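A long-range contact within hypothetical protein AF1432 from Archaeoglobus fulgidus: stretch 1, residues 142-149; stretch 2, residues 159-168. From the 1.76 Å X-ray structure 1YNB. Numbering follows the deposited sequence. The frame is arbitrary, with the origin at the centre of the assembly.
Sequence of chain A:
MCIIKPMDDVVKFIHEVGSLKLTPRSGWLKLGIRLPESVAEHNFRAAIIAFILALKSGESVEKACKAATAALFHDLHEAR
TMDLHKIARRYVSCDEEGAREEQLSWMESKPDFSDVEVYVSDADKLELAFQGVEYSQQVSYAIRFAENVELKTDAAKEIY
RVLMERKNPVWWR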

ATOM      1  N   ALA A 142       3.147  -1.514 -21.721  1.00 22.61           N
ATOM      2  CA  ALA A 142       2.771  -0.443 -20.768  1.00 23.14           C
ATOM      3  C   ALA A 142       3.646   0.793 -20.960  1.00 20.95           C
ATOM      4  O   ALA A 142       3.214   1.898 -20.658  1.00 23.72           O
ATOM      5  CB  ALA A 142       2.906  -0.939 -19.341  1.00 21.15           C
ATOM      6  N   ILE A 143       4.873   0.616 -21.441  1.00 22.54           N
ATOM      7  CA  ILE A 143       5.793   1.735 -21.622  1.00 23.41           C
ATOM      8  C   ILE A 143       5.268   2.787 -22.594  1.00 24.36           C
ATOM      9  O   ILE A 143       5.737   3.925 -22.561  1.00 24.01           O
ATOM     10  CB  ILE A 143       7.230   1.267 -22.081  1.00 23.70           C
ATOM     11  CG1 ILE A 143       8.254   2.383 -21.827  1.00 24.23           C
ATOM     12  CG2 ILE A 143       7.256   0.886 -23.575  1.00 25.58           C
ATOM     13  CD1 ILE A 143       8.536   2.598 -20.342  1.00 22.96           C
ATOM     14  N   ARG A 144       4.303   2.428 -23.437  1.00 25.26           N
ATOM     15  CA  ARG A 144       3.787   3.395 -24.392  1.00 27.35           C
ATOM     16  C   ARG A 144       3.058   4.528 -23.680  1.00 26.50           C
ATOM     17  O   ARG A 144       2.985   5.644 -24.213  1.00 24.66           O
ATOM     18  CB  ARG A 144       2.810   2.750 -25.384  1.00 31.11           C
ATOM     19  CG  ARG A 144       3.422   1.752 -26.358  1.00 36.08           C
ATOM     20  CD  ARG A 144       4.636   2.325 -27.071  1.00 42.89           C
ATOM     21  NE  ARG A 144       5.020   1.539 -28.245  1.00 47.86           N
ATOM     22  CZ  ARG A 144       5.270   0.231 -28.244  1.00 50.06           C
ATOM     23  NH1 ARG A 144       5.186  -0.479 -27.119  1.00 51.01           N
ATOM     24  NH2 ARG A 144       5.591  -0.377 -29.389  1.00 52.15           N
ATOM     25  N   PHE A 145       2.475   4.237 -22.519  1.00 25.68           N
ATOM     26  CA  PHE A 145       1.769   5.284 -21.769  1.00 26.34           C
ATOM     27  C   PHE A 145       2.759   6.312 -21.204  1.00 25.15           C
ATOM     28  O   PHE A 145       2.347   7.362 -20.704  1.00 28.33           O
ATOM     29  CB  PHE A 145       0.937   4.678 -20.614  1.00 28.37           C
ATOM     30  CG  PHE A 145      -0.298   3.908 -21.054  1.00 31.70           C
ATOM     31  CD1 PHE A 145      -1.561   4.519 -21.062  1.00 34.40           C
ATOM     32  CD2 PHE A 145      -0.211   2.557 -21.389  1.00 33.33           C
ATOM     33  CE1 PHE A 145      -2.720   3.795 -21.385  1.00 35.59           C
ATOM     34  CE2 PHE A 145      -1.362   1.822 -21.715  1.00 34.97           C
ATOM     35  CZ  PHE A 145      -2.618   2.439 -21.709  1.00 35.17           C
ATOM     36  N   ALA A 146       4.051   6.011 -21.236  1.00 25.02           N
ATOM     37  CA  ALA A 146       5.049   6.935 -20.741  1.00 25.57           C
ATOM     38  C   ALA A 146       5.809   7.595 -21.882  1.00 26.91           C
ATOM     39  O   ALA A 146       6.705   8.380 -21.627  1.00 27.96           O
ATOM     40  CB  ALA A 146       6.040   6.225 -19.847  1.00 24.80           C
ATOM     41  N   GLU A 147       5.486   7.236 -23.122  1.00 27.60           N
ATOM     42  CA  GLU A 147       6.170   7.782 -24.289  1.00 29.29           C
ATOM     43  C   GLU A 147       5.404   8.925 -24.945  1.00 30.77           C
ATOM     44  O   GLU A 147       4.173   8.974 -24.906  1.00 30.39           O
ATOM     45  CB  GLU A 147       6.434   6.655 -25.326  1.00 28.84           C
ATOM     46  CG  GLU A 147       7.451   5.618 -24.801  1.00 28.75           C
ATOM     47  CD  GLU A 147       7.714   4.410 -25.716  1.00 30.92           C
ATOM     48  OE1 GLU A 147       6.855   4.109 -26.561  1.00 30.33           O
ATOM     49  OE2 GLU A 147       8.776   3.753 -25.544  1.00 30.11           O
ATOM     50  N   ASN A 148       6.158   9.831 -25.562  1.00 35.06           N
ATOM     51  CA  ASN A 148       5.591  10.990 -26.260  1.00 39.20           C
ATOM     52  C   ASN A 148       4.632  11.766 -25.356  1.00 40.19           C
ATOM     53  O   ASN A 148       3.499  12.112 -25.757  1.00 40.95           O
ATOM     54  CB  ASN A 148       4.836  10.528 -27.512  1.00 41.57           C
ATOM     55  CG  ASN A 148       5.604   9.480 -28.305  1.00 43.48           C
ATOM     56  OD1 ASN A 148       6.783   9.665 -28.641  1.00 43.80           O
ATOM     57  ND2 ASN A 148       4.932   8.364 -28.613  1.00 45.28           N
ATOM     58  N   VAL A 149       5.077  12.031 -24.135  1.00 39.80           N
ATOM     59  CA  VAL A 149       4.235  12.745 -23.194  1.00 40.56           C
ATOM     60  C   VAL A 149       4.501  14.217 -23.359  1.00 41.46           C
ATOM     61  O   VAL A 149       5.652  14.645 -23.340  1.00 41.46           O
ATOM     62  CB  VAL A 149       4.534  12.329 -21.744  1.00 40.68           C
ATOM     63  CG1 VAL A 149       3.760  13.220 -20.766  1.00 39.62           C
ATOM     64  CG2 VAL A 149       4.132  10.892 -21.553  1.00 40.31           C
TER
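Stretch 2 (159-168) IYRVLMERKN

The last turns of a helix pack one side against a 3-10 segment and the loop that follows it, in a small, mainly apolar contact anchored by a single hydrogen bond. Stretch 2 enters already helical at Ile159, and Lys167 is the first residue to leave helical phi/psi, with phi 38° and psi 52°. The two stretches run in opposite directions: the CA atoms pair Val149 with Tyr160 (8.6 Å), Ala146 with Met164 (8.1 Å) and Ile143 with Lys167 (9.4 Å). Tyr160 and Met164, four residues and so about one helical turn apart, both direct CA-to-CB toward stretch 1; Lys167 does so too.

Tyr160, with chi1 t, extends its ring to the point where the 3-10 segment ends, and its OH donates a short hydrogen bond to Ala146 O (2.5 Å). This carbonyl lies at the ring edge, near the ring plane, while Val149 CB approaches Tyr160 CZ at 3.9 Å. A water accepts from Asn148 N (2.6 Å) and donates weakly to Tyr160 OH (3.4 Å), linking the loop to the same hydroxyl.

Met164, m at all three chi angles, places SD 3.8 Å from Ala146 CB and CE 4.3 Å from Ile143 CD1. At the far end, Lys167 CE lies 4.1 Å from Ile143 CD1, while Lys167 NZ turns back to donate to Met164 O (2.9 Å).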

ATOM      1  N   ILE A 159      11.878  16.101 -14.645  1.00 22.09           N
ATOM      2  CA  ILE A 159      11.581  14.850 -13.919  1.00 21.27           C
ATOM      3  C   ILE A 159      11.309  13.726 -14.937  1.00 20.71           C
ATOM      4  O   ILE A 159      11.768  12.607 -14.782  1.00 21.96           O
ATOM      5  CB  ILE A 159      10.341  15.040 -13.015  1.00 19.74           C
ATOM      6  CG1 ILE A 159      10.724  15.910 -11.815  1.00 20.10           C
ATOM      7  CG2 ILE A 159       9.837  13.678 -12.456  1.00 20.18           C
ATOM      8  CD1 ILE A 159       9.528  16.217 -10.947  1.00 18.82           C
ATOM      9  N   TYR A 160      10.523  14.034 -15.953  1.00 21.20           N
ATOM     10  CA  TYR A 160      10.199  13.063 -17.001  1.00 23.31           C
ATOM     11  C   TYR A 160      11.482  12.579 -17.702  1.00 23.51           C
ATOM     12  O   TYR A 160      11.665  11.382 -17.948  1.00 22.45           O
ATOM     13  CB  TYR A 160       9.273  13.722 -18.024  1.00 21.85           C
ATOM     14  CG  TYR A 160       8.918  12.857 -19.196  1.00 25.13           C
ATOM     15  CD1 TYR A 160       8.156  11.701 -19.027  1.00 24.21           C
ATOM     16  CD2 TYR A 160       9.352  13.177 -20.481  1.00 26.08           C
ATOM     17  CE1 TYR A 160       7.834  10.891 -20.103  1.00 25.10           C
ATOM     18  CE2 TYR A 160       9.031  12.353 -21.587  1.00 28.36           C
ATOM     19  CZ  TYR A 160       8.268  11.215 -21.381  1.00 27.87           C
ATOM     20  OH  TYR A 160       7.915  10.411 -22.455  1.00 26.97           O
ATOM     21  N   ARG A 161      12.370  13.508 -18.029  1.00 23.78           N
ATOM     22  CA  ARG A 161      13.606  13.125 -18.704  1.00 24.80           C
ATOM     23  C   ARG A 161      14.392  12.105 -17.880  1.00 23.63           C
ATOM     24  O   ARG A 161      14.891  11.115 -18.420  1.00 22.92           O
ATOM     25  CB  ARG A 161      14.490  14.365 -18.995  1.00 25.27           C
ATOM     26  CG  ARG A 161      15.800  13.974 -19.691  1.00 26.76           C
ATOM     27  CD  ARG A 161      16.676  15.140 -20.057  1.00 28.52           C
ATOM     28  NE  ARG A 161      17.855  14.688 -20.801  1.00 30.85           N
ATOM     29  CZ  ARG A 161      18.890  15.474 -21.105  1.00 33.69           C
ATOM     30  NH1 ARG A 161      18.890  16.749 -20.730  1.00 32.24           N
ATOM     31  NH2 ARG A 161      19.922  14.999 -21.794  1.00 33.46           N
ATOM     32  N   VAL A 162      14.515  12.341 -16.569  1.00 22.75           N
ATOM     33  CA  VAL A 162      15.250  11.411 -15.722  1.00 22.63           C
ATOM     34  C   VAL A 162      14.480  10.088 -15.569  1.00 24.56           C
ATOM     35  O   VAL A 162      15.101   9.025 -15.559  1.00 24.06           O
ATOM     36  CB  VAL A 162      15.573  12.041 -14.330  1.00 25.75           C
ATOM     37  CG1 VAL A 162      16.237  11.016 -13.393  1.00 24.88           C
ATOM     38  CG2 VAL A 162      16.540  13.213 -14.550  1.00 25.53           C
ATOM     39  N   LEU A 163      13.148  10.161 -15.462  1.00 23.18           N
ATOM     40  CA  LEU A 163      12.307   8.955 -15.346  1.00 21.98           C
ATOM     41  C   LEU A 163      12.640   8.031 -16.522  1.00 23.37           C
ATOM     42  O   LEU A 163      12.844   6.823 -16.344  1.00 23.99           O
ATOM     43  CB  LEU A 163      10.825   9.307 -15.478  1.00 20.93           C
ATOM     44  CG  LEU A 163       9.609   8.462 -15.032  1.00 24.33           C
ATOM     45  CD1 LEU A 163       8.534   8.482 -16.133  1.00 22.44           C
ATOM     46  CD2 LEU A 163       9.993   7.082 -14.529  1.00 23.01           C
ATOM     47  N   MET A 164      12.639   8.604 -17.723  1.00 24.00           N
ATOM     48  CA  MET A 164      12.891   7.806 -18.926  1.00 24.29           C
ATOM     49  C   MET A 164      14.351   7.445 -19.172  1.00 26.50           C
ATOM     50  O   MET A 164      14.636   6.468 -19.891  1.00 25.28           O
ATOM     51  CB  MET A 164      12.271   8.502 -20.147  1.00 22.96           C
ATOM     52  CG  MET A 164      10.728   8.771 -20.033  1.00 22.83           C
ATOM     53  SD  MET A 164       9.737   7.256 -19.751  1.00 24.29           S
ATOM     54  CE  MET A 164       9.563   6.653 -21.517  1.00 26.74           C
ATOM     55  N   GLU A 165      15.285   8.210 -18.602  1.00 26.59           N
ATOM     56  CA  GLU A 165      16.701   7.877 -18.744  1.00 28.30           C
ATOM     57  C   GLU A 165      16.955   6.643 -17.886  1.00 29.36           C
ATOM     58  O   GLU A 165      17.644   5.717 -18.304  1.00 28.06           O
ATOM     59  CB  GLU A 165      17.604   8.983 -18.208  1.00 31.12           C
ATOM     60  CG  GLU A 165      17.655  10.230 -19.058  1.00 34.12           C
ATOM     61  CD  GLU A 165      18.652  11.234 -18.500  1.00 36.79           C
ATOM     62  OE1 GLU A 165      18.516  11.637 -17.308  1.00 35.37           O
ATOM     63  OE2 GLU A 165      19.577  11.604 -19.258  1.00 37.94           O
ATOM     64  N   ARG A 166      16.378   6.642 -16.685  1.00 27.77           N
ATOM     65  CA  ARG A 166      16.586   5.552 -15.746  1.00 28.02           C
ATOM     66  C   ARG A 166      15.745   4.308 -16.002  1.00 28.39           C
ATOM     67  O   ARG A 166      16.271   3.193 -15.901  1.00 28.04           O
ATOM     68  CB  ARG A 166      16.284   6.006 -14.301  1.00 31.33           C
ATOM     69  CG  ARG A 166      17.145   7.142 -13.755  1.00 34.70           C
ATOM     70  CD  ARG A 166      16.755   7.499 -12.280  1.00 38.60           C
ATOM     71  NE  ARG A 166      16.982   6.400 -11.322  1.00 40.50           N
ATOM     72  CZ  ARG A 166      16.032   5.597 -10.826  1.00 40.68           C
ATOM     73  NH1 ARG A 166      14.768   5.757 -11.182  1.00 36.93           N
ATOM     74  NH2 ARG A 166      16.360   4.607  -9.978  1.00 41.87           N
ATOM     75  N   LYS A 167      14.462   4.518 -16.324  1.00 25.16           N
ATOM     76  CA  LYS A 167      13.477   3.447 -16.498  1.00 26.27           C
ATOM     77  C   LYS A 167      13.758   2.371 -15.460  1.00 27.09           C
ATOM     78  O   LYS A 167      13.882   1.194 -15.750  1.00 26.86           O
ATOM     79  CB  LYS A 167      13.501   2.874 -17.912  1.00 27.36           C
ATOM     80  CG  LYS A 167      12.906   3.816 -18.949  1.00 28.53           C
ATOM     81  CD  LYS A 167      12.592   3.074 -20.254  1.00 28.43           C
ATOM     82  CE  LYS A 167      12.204   4.025 -21.382  1.00 29.85           C
ATOM     83  NZ  LYS A 167      13.370   4.785 -21.889  1.00 30.38           N
ATOM     84  N   ASN A 168      13.850   2.797 -14.214  1.00 26.98           N
ATOM     85  CA  ASN A 168      14.147   1.866 -13.158  1.00 26.51           C
ATOM     86  C   ASN A 168      13.297   2.133 -11.934  1.00 26.18           C
ATOM     87  O   ASN A 168      13.618   2.981 -11.089  1.00 25.03           O
ATOM     88  CB  ASN A 168      15.625   1.941 -12.835  1.00 29.85           C
ATOM     89  CG  ASN A 168      15.984   1.113 -11.645  1.00 33.33           C
ATOM     90  OD1 ASN A 168      15.312   0.121 -11.344  1.00 33.95           O
ATOM     91  ND2 ASN A 168      17.055   1.503 -10.954  1.00 34.26           N
TER
HETATM   92  O   HOH W   1       8.680   9.213 -25.594  1.00 45.94           O